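Long-range contacts in arginine decarboxylase (Campylobacter jejuni subsp. jejuni, PDB 3NZP), which probably catalyses the decarboxylation of arginine to agmatine, a step of polyamine biosynthesis, using pyridoxal 5'-phosphate as cofactor: residues Arg50-Ile55 with Glu535-Ile540; Pro46-Phe51 with Asn328-Ile333; Ile32-Glu37 with Lys543-Glu548; Gln58-Tyr63 with Lys102-Gly107. All blocks are in the same frame, centred on the assembly; numbering follows the deposited sequence.

Interaction 1: residues Arg50-Ile55 with Glu535-Ile540; sequences RFPHLI and EAIISI
The Arg50 side chain crosses that of Glu535, in the parallel partner strand 534-540, and ends in a salt bridge with it; its atoms can be followed in order. CB lies 4.0 Å from Ala536 O of the facing strand. CG is set beside the backbone N and anti to the carbonyl carbon (chi1 -70°), and the chain then runs extended from CG to NE. CD passes 4.0 Å from Glu535 OE2, and the next atom, NE, donates to that same OE2 at 2.8 Å. The N-H...O angle of this bond is 147°; OE2 lies in the guanidinium plane at its edge, whereas NE comes from above the carboxylate plane. Arg50 NH2 adds a weak bond to Glu535 OE1 at 2.9 Å, and the two flat groups are turned 68° apart. NH1 is directed to other partners, Glu521 by a salt bridge and His329 by a hydrogen bond, so two carboxylates share this buried guanidinium.

The backbone meets in parallel beta fashion: Arg50 N donates to Ala536 O (2.9 Å) and Arg50 O accepts from Ile538 N (2.8 Å), flanking Ile537. The mixed sheet formed here is the beta domain that accompanies the PLP-binding barrel in decarboxylases of this fold, and strand 47-50 is its N-terminal contribution. Phe51 then takes the N-cap position of helix 52-72. Its ring lies side by side with Ile538, CE1 coming 3.5 Å from Ile538 CB. Pro52, in the first turn, crosses Ile537 at about a right angle, with Pro52 CG 3.5 Å from Ile537 CG2.

Interaction 2: residues Pro46-Phe51 with Asn328-Ile333; sequences PLLLRF and NHAVLI
Leu47 and Leu49 pair with Ile333 and Val331 as the hydrogen-bonded rungs of an antiparallel ladder, which joins the N-terminal strand 47-50 to strand 330-341 in the mixed sheet of the beta domain. The two short strand axes approach to 4.7 Å and run at 157°. The close-set part is this backbone ladder. Leu49 N gives the straightest bond, to Val331 O at 2.8 Å (173°), and Val331 N answers to Leu49 O; Leu47 and Ile333 exchange a second such pair. Beyond the strand, Phe51 N still donates to His329 O at 2.8 Å, carrying the pairing to the residue that precedes helix 52-72.

The side chains meet more loosely, although every touching residue is buried and neither face of the ladder is a solvent side. On the face of Leu47, Leu49, Val331 and Ile333, Leu49 CD1 lies 3.6 Å from Ile333 CD1; further along, Phe51 CE2 presents its ring edge to Val331 CG2 at 4.0 Å. Helix 31-40 covers this face through Leu38, Ile34 and Val35. On the other face, Leu48 CD1 touches Ala330 CB at 3.9 Å and Leu48 CB faces Leu332 CD2 at 4.1 Å.

That second face also carries the polar pair. Arg50 and His329 lie side by side, guanidinium and imidazole nearly coplanar at 23°, while Ala330 CB sits over the centre of one imidazole face. Arg50 NH1 is also in a salt bridge with Glu521. His329 ND1 is bonded to Ala326 O, and the other ring nitrogen, NE2, accepts from Arg50 NH1, near the imidazole plane, at 3.1 Å.

Interaction 3: residues Ile32-Glu37 with Lys543-Glu548; sequences IDIVKE and KGYEVE
The ring of Tyr545 receives Ile34 on one face: CG1 stands over its centre, 3.7 Å from the centroid and 13° off the ring normal, which meets the definition of a CH-pi contact. The second flat group is the carboxylate of Glu37, whose OE1 approaches the ring obliquely, the two planes 32° apart. Its polar contact is with the phenol oxygen, Tyr545 OH donating to Glu37 OE1 at 2.8 Å in a weak hydrogen bond.

Tyr545 CG lies between the backbone N and the carbonyl carbon (chi1 72°), and the ring from there projects to the helix. Glu37 has CG anti to the backbone N and an extended chain beyond it; its side chain and that of Tyr545 slide past each other in opposite directions. One turn back, Asp33 O lies 3.6 Å from Tyr545 OH, which thus ends beside the helix backbone. Val547, two residues on and again directed to the helix, makes the lesser apolar contact: its CG2 is 4.2 Å from Ile34 CG2. The same methyl of Val547 lies 4.0 Å from Glu37 OE2.

The segment axes are 10.0 Å apart, a helix-on-sheet spacing, and the contact lies near the protein surface, away from the cofactor. Helix 31-40 rests on the mixed sheet of the beta domain. Strand 545-551 forms a hairpin with strand 534-540, whose Ile538 touches Ile34, Tyr545 and Val547 alike, while the helix also turns Ile32 and Val35 toward Phe510 of strand 510-513.

Interaction 4: residues Gln58-Tyr63 with Lys102-Gly107; sequences QIENIY and KDYNYG
Tyr104, Tyr63 and Tyr106 have the most surface buried in this contact and form an aromatic cluster between helix 52-72 and the loop before strand 107-110. Tyr104 contributes most. Its CB lies over the centre of one face of the Tyr63 ring, 3.9 Å from the centroid, as a CH-pi contact. Its own ring takes Ile59 CG2 over a face, displaced toward the rim, with CG2 3.7 Å from Tyr104 CD2. The phenol end extends to Glu60, whose CB is 3.3 Å from Tyr104 OH. The Tyr63 and Tyr104 planes meet obliquely, at 45°.

Tyr63 has CG beside the backbone N, anti to the carbonyl carbon (chi1 -82°), and its ring meets Tyr104 over one face and Tyr106 at its edge. There Tyr63 CE1 comes 3.7 Å from Tyr106 CD2. The hydroxyl of Tyr63 passes 3.1 Å from Tyr104 O and is hydrogen-bonded to Ala81 N, a bond that ties the helix to the first barrel strand.

Tyr106 is buried, its side chain about 8 Å from the bound PLP at the nearest. Ile59 CG2 meets its ring edge at Tyr106 CD2 (3.6 Å), and Ile62 CD1 reaches the phenol oxygen at 4.0 Å.

The cluster lies between the outer helices and the wall of the TIM barrel: helix 91-100 adds Leu97 and Leu100 against Ile59, helix 323-326 adds Val325 against Tyr106, and strand 79-84 of the barrel supplies Phe79, edge-to-face with Tyr63, and Tyr83 against Tyr106.

Interactions 1, 2 and 3 lie close together, their centres 8 to 12 Å apart, and all reach the same mixed sheet. Strand 47-50 runs between strands 330-341 and 534-540, the latter pairs with 545-551, and helix 31-40 packs against the sheet. Interaction 4 lies farther off, in the barrel domain, about 17 Å from interaction 1 between centres and about 26 Å from interaction 3, yet it shares helix 52-72 with interaction 1 and touches interaction 2 where Asn328 packs on Gln58. Along the chain it is nested inside the loops closed by all the others, and interaction 3 encloses the rest. The N-terminal segment thus belongs to the beta domain first, and helix 52-72 leads from it to the PLP-binding barrel.

Interaction 1: residues Arg50-Ile55 with Glu535-Ile540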
# COMPACT_ATOMS: atom_id res chain seq x y z
N ARG B 50 12.80 -10.14 -14.90
CA ARG B 50 11.90 -9.71 -15.96
C ARG B 50 12.23 -10.50 -17.22
O ARG B 50 13.40 -10.59 -17.62
CB ARG B 50 12.06 -8.22 -16.26
CG ARG B 50 11.57 -7.28 -15.20
CD ARG B 50 11.67 -5.83 -15.70
NE ARG B 50 11.81 -4.87 -14.60
CZ ARG B 50 10.89 -4.64 -13.67
NH1 ARG B 50 9.73 -5.30 -13.71
NH2 ARG B 50 11.12 -3.76 -12.70
N PHE B 51 11.20 -11.07 -17.83
CA PHE B 51 11.37 -11.85 -19.04
C PHE B 51 10.67 -11.17 -20.21
O PHE B 51 9.48 -11.38 -20.46
CB PHE B 51 10.79 -13.25 -18.83
CG PHE B 51 11.55 -14.07 -17.84
CD1 PHE B 51 12.75 -14.68 -18.20
CD2 PHE B 51 11.07 -14.24 -16.54
CE1 PHE B 51 13.46 -15.45 -17.29
CE2 PHE B 51 11.77 -15.01 -15.62
CZ PHE B 51 12.97 -15.62 -15.99
N PRO B 52 11.41 -10.33 -20.96
CA PRO B 52 10.85 -9.61 -22.10
C PRO B 52 10.05 -10.53 -23.02
O PRO B 52 9.00 -10.13 -23.53
CB PRO B 52 12.08 -9.04 -22.79
CG PRO B 52 13.03 -8.85 -21.67
CD PRO B 52 12.86 -10.10 -20.87
N HIS B 53 10.53 -11.75 -23.23
CA HIS B 53 9.82 -12.68 -24.09
C HIS B 53 8.35 -12.83 -23.71
O HIS B 53 7.47 -12.84 -24.57
CB HIS B 53 10.50 -14.05 -24.08
CG HIS B 53 9.66 -15.15 -24.66
ND1 HIS B 53 9.05 -16.11 -23.89
CD2 HIS B 53 9.29 -15.40 -25.94
CE1 HIS B 53 8.34 -16.91 -24.66
NE2 HIS B 53 8.47 -16.50 -25.91
N LEU B 54 8.08 -12.95 -22.41
CA LEU B 54 6.72 -13.09 -21.93
C LEU B 54 5.89 -11.88 -22.36
O LEU B 54 4.73 -12.01 -22.74
CB LEU B 54 6.71 -13.23 -20.41
CG LEU B 54 6.64 -14.66 -19.85
CD1 LEU B 54 7.45 -15.58 -20.72
CD2 LEU B 54 7.16 -14.69 -18.41
N ILE B 55 6.51 -10.71 -22.31
CA ILE B 55 5.84 -9.48 -22.69
C ILE B 55 5.41 -9.59 -24.14
O ILE B 55 4.29 -9.23 -24.50
CB ILE B 55 6.76 -8.26 -22.51
CG1 ILE B 55 7.27 -8.22 -21.08
CG2 ILE B 55 5.98 -6.98 -22.74
CD1 ILE B 55 8.16 -7.07 -20.81
N GLU B 535 16.88 -6.30 -9.42
CA GLU B 535 16.12 -6.80 -10.55
C GLU B 535 17.05 -7.02 -11.73
O GLU B 535 18.06 -6.34 -11.87
CB GLU B 535 15.01 -5.84 -10.94
CG GLU B 535 15.46 -4.58 -11.66
CD GLU B 535 14.28 -3.74 -12.15
OE1 GLU B 535 13.55 -3.17 -11.28
OE2 GLU B 535 14.07 -3.66 -13.39
N ALA B 536 16.71 -7.99 -12.57
CA ALA B 536 17.53 -8.31 -13.73
C ALA B 536 16.63 -8.67 -14.89
O ALA B 536 15.57 -9.27 -14.68
CB ALA B 536 18.46 -9.47 -13.40
N ILE B 537 17.04 -8.31 -16.10
CA ILE B 537 16.27 -8.61 -17.30
C ILE B 537 16.87 -9.81 -18.03
O ILE B 537 18.00 -9.74 -18.51
CB ILE B 537 16.28 -7.42 -18.24
CG1 ILE B 537 15.72 -6.22 -17.49
CG2 ILE B 537 15.51 -7.75 -19.51
CD1 ILE B 537 15.86 -4.93 -18.24
N ILE B 538 16.12 -10.90 -18.11
CA ILE B 538 16.61 -12.11 -18.76
C ILE B 538 16.17 -12.26 -20.21
O ILE B 538 14.98 -12.34 -20.50
CB ILE B 538 16.15 -13.36 -17.99
CG1 ILE B 538 16.47 -13.19 -16.51
CG2 ILE B 538 16.87 -14.58 -18.51
CD1 ILE B 538 17.89 -12.76 -16.25
N SER B 539 17.15 -12.30 -21.12
CA SER B 539 16.87 -12.46 -22.54
C SER B 539 17.04 -13.91 -22.92
O SER B 539 17.94 -14.59 -22.44
CB SER B 539 17.81 -11.60 -23.36
OG SER B 539 17.44 -11.64 -24.73
N ILE B 540 16.19 -14.41 -23.81
CA ILE B 540 16.29 -15.80 -24.20
C ILE B 540 16.29 -15.96 -25.71
O ILE B 540 15.56 -15.26 -26.42
CB ILE B 540 15.11 -16.60 -23.61
CG1 ILE B 540 14.98 -16.35 -22.11
CG2 ILE B 540 15.32 -18.07 -23.83
CD1 ILE B 540 13.82 -17.09 -21.46

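Interaction 2: residues Pro46-Phe51 with Asn328-Ile333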
# COMPACT_ATOMS: atom_id res chain seq x y z
N PRO B 46 16.66 -11.19 -2.19
CA PRO B 46 15.55 -11.37 -3.13
C PRO B 46 15.79 -10.69 -4.45
O PRO B 46 16.36 -9.59 -4.50
CB PRO B 46 14.38 -10.75 -2.39
CG PRO B 46 15.02 -9.61 -1.69
CD PRO B 46 16.30 -10.21 -1.15
N LEU B 47 15.39 -11.33 -5.54
CA LEU B 47 15.56 -10.70 -6.84
C LEU B 47 14.32 -10.79 -7.70
O LEU B 47 13.59 -11.79 -7.68
CB LEU B 47 16.76 -11.26 -7.59
CG LEU B 47 17.06 -12.75 -7.50
CD1 LEU B 47 17.81 -13.18 -8.75
CD2 LEU B 47 17.91 -13.03 -6.25
N LEU B 48 14.07 -9.72 -8.43
CA LEU B 48 12.94 -9.65 -9.33
C LEU B 48 13.48 -9.88 -10.75
O LEU B 48 14.36 -9.16 -11.20
CB LEU B 48 12.29 -8.28 -9.25
CG LEU B 48 11.14 -8.10 -10.23
CD1 LEU B 48 10.01 -9.03 -9.84
CD2 LEU B 48 10.65 -6.65 -10.24
N LEU B 49 12.96 -10.89 -11.43
CA LEU B 49 13.40 -11.18 -12.79
C LEU B 49 12.35 -10.76 -13.81
O LEU B 49 11.16 -10.98 -13.60
CB LEU B 49 13.68 -12.67 -12.97
CG LEU B 49 14.75 -13.20 -12.01
CD1 LEU B 49 15.03 -14.67 -12.29
CD2 LEU B 49 16.00 -12.38 -12.19
N ARG B 50 12.80 -10.14 -14.90
CA ARG B 50 11.90 -9.71 -15.96
C ARG B 50 12.23 -10.50 -17.22
O ARG B 50 13.40 -10.59 -17.62
CB ARG B 50 12.06 -8.22 -16.26
CG ARG B 50 11.57 -7.28 -15.20
CD ARG B 50 11.67 -5.83 -15.70
NE ARG B 50 11.81 -4.87 -14.60
CZ ARG B 50 10.89 -4.64 -13.67
NH1 ARG B 50 9.73 -5.30 -13.71
NH2 ARG B 50 11.12 -3.76 -12.70
N PHE B 51 11.20 -11.07 -17.83
CA PHE B 51 11.37 -11.85 -19.04
C PHE B 51 10.67 -11.17 -20.21
O PHE B 51 9.48 -11.38 -20.46
CB PHE B 51 10.79 -13.25 -18.83
CG PHE B 51 11.55 -14.07 -17.84
CD1 PHE B 51 12.75 -14.68 -18.20
CD2 PHE B 51 11.07 -14.24 -16.54
CE1 PHE B 51 13.46 -15.45 -17.29
CE2 PHE B 51 11.77 -15.01 -15.62
CZ PHE B 51 12.97 -15.62 -15.99
N ASN B 328 2.47 -11.44 -16.05
CA ASN B 328 3.45 -12.54 -16.03
C ASN B 328 4.89 -12.24 -16.39
O ASN B 328 5.75 -13.10 -16.23
CB ASN B 328 2.99 -13.68 -16.96
CG ASN B 328 3.17 -13.34 -18.44
OD1 ASN B 328 3.15 -14.22 -19.30
ND2 ASN B 328 3.35 -12.05 -18.74
N HIS B 329 5.19 -11.05 -16.88
CA HIS B 329 6.56 -10.77 -17.28
C HIS B 329 7.58 -10.83 -16.15
O HIS B 329 8.77 -11.06 -16.40
CB HIS B 329 6.63 -9.42 -17.97
CG HIS B 329 7.02 -8.29 -17.07
ND1 HIS B 329 6.09 -7.54 -16.38
CD2 HIS B 329 8.23 -7.80 -16.73
CE1 HIS B 329 6.72 -6.63 -15.65
NE2 HIS B 329 8.02 -6.77 -15.85
N ALA B 330 7.13 -10.62 -14.91
CA ALA B 330 8.03 -10.60 -13.76
C ALA B 330 7.81 -11.67 -12.71
O ALA B 330 6.68 -11.96 -12.30
CB ALA B 330 7.94 -9.24 -13.09
N VAL B 331 8.92 -12.25 -12.25
CA VAL B 331 8.86 -13.28 -11.23
C VAL B 331 9.70 -12.81 -10.06
O VAL B 331 10.83 -12.34 -10.25
CB VAL B 331 9.42 -14.61 -11.74
CG1 VAL B 331 9.28 -15.67 -10.67
CG2 VAL B 331 8.71 -15.03 -13.02
N LEU B 332 9.16 -12.93 -8.85
CA LEU B 332 9.88 -12.52 -7.66
C LEU B 332 10.41 -13.75 -6.95
O LEU B 332 9.66 -14.50 -6.34
CB LEU B 332 8.94 -11.75 -6.72
CG LEU B 332 9.57 -10.99 -5.54
CD1 LEU B 332 9.88 -11.92 -4.40
CD2 LEU B 332 10.82 -10.27 -6.03
N ILE B 333 11.72 -13.99 -7.06
CA ILE B 333 12.35 -15.14 -6.42
C ILE B 333 12.94 -14.74 -5.07
O ILE B 333 13.62 -13.71 -4.97
CB ILE B 333 13.50 -15.71 -7.27
CG1 ILE B 333 12.95 -16.37 -8.53
CG2 ILE B 333 14.34 -16.67 -6.45
CD1 ILE B 333 12.75 -15.40 -9.66

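Interaction 3: residues Ile32-Glu37 with Lys543-Glu548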
# COMPACT_ATOMS: atom_id res chain seq x y z
N ILE B 32 15.63 -21.47 -11.63
CA ILE B 32 16.59 -21.80 -10.58
C ILE B 32 18.03 -21.67 -11.07
O ILE B 32 18.92 -21.37 -10.29
CB ILE B 32 16.38 -23.23 -10.08
CG1 ILE B 32 17.30 -23.51 -8.89
CG2 ILE B 32 16.65 -24.21 -11.20
CD1 ILE B 32 16.85 -22.87 -7.62
N ASP B 33 18.24 -21.90 -12.36
CA ASP B 33 19.58 -21.80 -12.95
C ASP B 33 20.00 -20.35 -13.09
O ASP B 33 21.13 -19.97 -12.77
CB ASP B 33 19.63 -22.44 -14.34
CG ASP B 33 19.67 -23.96 -14.31
OD1 ASP B 33 19.61 -24.56 -15.41
OD2 ASP B 33 19.77 -24.55 -13.21
N ILE B 34 19.07 -19.53 -13.59
CA ILE B 34 19.34 -18.11 -13.77
C ILE B 34 19.62 -17.50 -12.41
O ILE B 34 20.54 -16.69 -12.26
CB ILE B 34 18.13 -17.41 -14.42
CG1 ILE B 34 17.81 -18.08 -15.76
CG2 ILE B 34 18.45 -15.95 -14.67
CD1 ILE B 34 16.51 -17.63 -16.36
N VAL B 35 18.85 -17.90 -11.40
CA VAL B 35 19.05 -17.37 -10.05
C VAL B 35 20.47 -17.69 -9.59
O VAL B 35 21.23 -16.78 -9.25
CB VAL B 35 18.05 -17.97 -9.04
CG1 VAL B 35 18.36 -17.46 -7.64
CG2 VAL B 35 16.64 -17.59 -9.43
N LYS B 36 20.81 -18.97 -9.58
CA LYS B 36 22.13 -19.42 -9.15
C LYS B 36 23.25 -18.59 -9.78
O LYS B 36 24.16 -18.13 -9.09
CB LYS B 36 22.34 -20.89 -9.50
CG LYS B 36 21.71 -21.86 -8.52
CD LYS B 36 22.09 -23.29 -8.91
CE LYS B 36 21.77 -24.31 -7.81
NZ LYS B 36 20.32 -24.43 -7.50
N GLU B 37 23.18 -18.40 -11.10
CA GLU B 37 24.19 -17.64 -11.81
C GLU B 37 24.30 -16.24 -11.23
O GLU B 37 25.40 -15.76 -10.94
CB GLU B 37 23.85 -17.54 -13.30
CG GLU B 37 25.03 -17.03 -14.12
CD GLU B 37 24.66 -16.66 -15.55
OE1 GLU B 37 23.92 -17.43 -16.20
OE2 GLU B 37 25.12 -15.60 -16.01
N LYS B 543 20.34 -19.89 -28.52
CA LYS B 543 21.63 -20.20 -27.89
C LYS B 543 21.46 -20.46 -26.39
O LYS B 543 22.25 -21.18 -25.78
CB LYS B 543 22.60 -19.03 -28.08
CG LYS B 543 22.61 -18.42 -29.48
CD LYS B 543 23.10 -19.42 -30.51
CE LYS B 543 22.94 -18.88 -31.93
NZ LYS B 543 23.59 -17.56 -32.13
N GLY B 544 20.43 -19.85 -25.81
CA GLY B 544 20.15 -20.00 -24.39
C GLY B 544 19.62 -18.70 -23.80
O GLY B 544 18.87 -17.97 -24.46
N TYR B 545 20.00 -18.39 -22.56
CA TYR B 545 19.53 -17.16 -21.93
C TYR B 545 20.71 -16.27 -21.59
O TYR B 545 21.83 -16.74 -21.48
CB TYR B 545 18.75 -17.48 -20.66
CG TYR B 545 19.59 -17.95 -19.51
CD1 TYR B 545 20.18 -17.04 -18.64
CD2 TYR B 545 19.78 -19.31 -19.28
CE1 TYR B 545 20.93 -17.48 -17.55
CE2 TYR B 545 20.53 -19.75 -18.20
CZ TYR B 545 21.09 -18.83 -17.34
OH TYR B 545 21.80 -19.27 -16.24
N GLU B 546 20.46 -14.98 -21.43
CA GLU B 546 21.55 -14.07 -21.11
C GLU B 546 21.12 -12.97 -20.14
O GLU B 546 20.29 -12.11 -20.47
CB GLU B 546 22.11 -13.47 -22.40
CG GLU B 546 23.01 -12.26 -22.19
CD GLU B 546 23.48 -11.65 -23.50
OE1 GLU B 546 23.95 -10.49 -23.48
OE2 GLU B 546 23.38 -12.33 -24.55
N VAL B 547 21.68 -13.01 -18.94
CA VAL B 547 21.37 -12.01 -17.93
C VAL B 547 21.83 -10.65 -18.43
O VAL B 547 22.85 -10.56 -19.10
CB VAL B 547 22.08 -12.32 -16.60
CG1 VAL B 547 21.75 -11.25 -15.57
CG2 VAL B 547 21.65 -13.69 -16.09
N GLU B 548 21.08 -9.61 -18.11
CA GLU B 548 21.46 -8.26 -18.53
C GLU B 548 20.58 -7.19 -17.90
O GLU B 548 19.48 -7.48 -17.44
CB GLU B 548 21.38 -8.15 -20.05
CG GLU B 548 20.06 -8.55 -20.64
CD GLU B 548 20.14 -8.68 -22.15
OE1 GLU B 548 20.76 -9.66 -22.64
OE2 GLU B 548 19.59 -7.79 -22.84

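Interaction 4: residues Gln58-Tyr63 with Lys102-Gly107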
# COMPACT_ATOMS: atom_id res chain seq x y z
N GLN B 58 2.55 -11.95 -24.69
CA GLN B 58 1.31 -11.29 -24.32
C GLN B 58 0.76 -10.33 -25.36
O GLN B 58 -0.44 -10.31 -25.61
CB GLN B 58 1.47 -10.57 -23.00
CG GLN B 58 1.48 -11.55 -21.86
CD GLN B 58 0.15 -12.25 -21.74
OE1 GLN B 58 -0.83 -11.65 -21.34
NE2 GLN B 58 0.11 -13.53 -22.10
N ILE B 59 1.64 -9.54 -25.95
CA ILE B 59 1.23 -8.58 -26.97
C ILE B 59 0.65 -9.31 -28.16
O ILE B 59 -0.45 -8.99 -28.61
CB ILE B 59 2.42 -7.74 -27.44
CG1 ILE B 59 2.94 -6.90 -26.28
CG2 ILE B 59 2.00 -6.83 -28.58
CD1 ILE B 59 4.19 -6.13 -26.62
N GLU B 60 1.38 -10.28 -28.69
CA GLU B 60 0.89 -11.01 -29.84
C GLU B 60 -0.30 -11.87 -29.46
O GLU B 60 -1.07 -12.32 -30.31
CB GLU B 60 1.99 -11.87 -30.48
CG GLU B 60 2.87 -12.62 -29.51
CD GLU B 60 4.14 -13.16 -30.19
OE1 GLU B 60 4.91 -12.35 -30.78
OE2 GLU B 60 4.38 -14.39 -30.11
N ASN B 61 -0.48 -12.08 -28.17
CA ASN B 61 -1.60 -12.87 -27.72
C ASN B 61 -2.86 -11.99 -27.77
O ASN B 61 -3.92 -12.45 -28.16
CB ASN B 61 -1.30 -13.38 -26.31
CG ASN B 61 -2.30 -14.40 -25.85
OD1 ASN B 61 -2.73 -15.27 -26.62
ND2 ASN B 61 -2.68 -14.32 -24.58
N ILE B 62 -2.73 -10.72 -27.41
CA ILE B 62 -3.86 -9.79 -27.45
C ILE B 62 -4.23 -9.54 -28.91
O ILE B 62 -5.36 -9.81 -29.33
CB ILE B 62 -3.53 -8.45 -26.77
CG1 ILE B 62 -3.35 -8.67 -25.26
CG2 ILE B 62 -4.65 -7.44 -26.98
CD1 ILE B 62 -2.98 -7.43 -24.51
N TYR B 63 -3.28 -9.03 -29.69
CA TYR B 63 -3.55 -8.78 -31.11
C TYR B 63 -4.02 -10.07 -31.80
O TYR B 63 -4.91 -10.04 -32.66
CB TYR B 63 -2.30 -8.23 -31.78
CG TYR B 63 -2.16 -6.75 -31.55
CD1 TYR B 63 -1.60 -6.25 -30.39
CD2 TYR B 63 -2.65 -5.86 -32.49
CE1 TYR B 63 -1.53 -4.87 -30.16
CE2 TYR B 63 -2.59 -4.49 -32.28
CZ TYR B 63 -2.03 -4.00 -31.12
OH TYR B 63 -2.01 -2.64 -30.95
N LYS B 102 6.25 -2.47 -31.05
CA LYS B 102 6.37 -1.56 -32.18
C LYS B 102 5.69 -2.08 -33.43
O LYS B 102 4.92 -1.38 -34.08
CB LYS B 102 7.84 -1.28 -32.50
CG LYS B 102 8.01 -0.24 -33.59
CD LYS B 102 9.47 0.05 -33.83
CE LYS B 102 9.65 1.20 -34.81
NZ LYS B 102 11.10 1.48 -35.06
N ASP B 103 6.00 -3.33 -33.75
CA ASP B 103 5.45 -4.00 -34.93
C ASP B 103 3.93 -4.08 -34.88
O ASP B 103 3.29 -4.32 -35.90
CB ASP B 103 6.04 -5.40 -35.04
CG ASP B 103 7.47 -5.40 -35.56
OD1 ASP B 103 8.22 -6.35 -35.23
OD2 ASP B 103 7.83 -4.46 -36.30
N TYR B 104 3.36 -3.87 -33.70
CA TYR B 104 1.92 -3.96 -33.53
C TYR B 104 1.27 -2.59 -33.38
O TYR B 104 0.05 -2.47 -33.22
CB TYR B 104 1.60 -4.82 -32.32
CG TYR B 104 2.15 -6.21 -32.42
CD1 TYR B 104 1.37 -7.25 -32.94
CD2 TYR B 104 3.45 -6.50 -32.02
CE1 TYR B 104 1.88 -8.54 -33.04
CE2 TYR B 104 3.96 -7.79 -32.12
CZ TYR B 104 3.17 -8.81 -32.63
OH TYR B 104 3.66 -10.09 -32.67
N ASN B 105 2.10 -1.55 -33.43
CA ASN B 105 1.64 -0.18 -33.28
C ASN B 105 0.99 0.00 -31.91
O ASN B 105 0.02 0.76 -31.75
CB ASN B 105 0.64 0.16 -34.37
CG ASN B 105 0.43 1.64 -34.50
OD1 ASN B 105 -0.70 2.11 -34.67
ND2 ASN B 105 1.52 2.40 -34.43
N TYR B 106 1.55 -0.69 -30.92
CA TYR B 106 1.08 -0.65 -29.55
C TYR B 106 1.33 0.75 -28.99
O TYR B 106 2.45 1.26 -29.06
CB TYR B 106 1.83 -1.71 -28.73
CG TYR B 106 1.05 -2.29 -27.57
CD1 TYR B 106 0.67 -1.50 -26.50
CD2 TYR B 106 0.71 -3.64 -27.55
CE1 TYR B 106 -0.04 -2.03 -25.43
CE2 TYR B 106 -0.00 -4.18 -26.48
CZ TYR B 106 -0.37 -3.37 -25.42
OH TYR B 106 -1.07 -3.90 -24.35
N GLY B 107 0.30 1.36 -28.43
CA GLY B 107 0.43 2.71 -27.90
C GLY B 107 0.67 2.79 -26.40
O GLY B 107 0.88 1.77 -25.74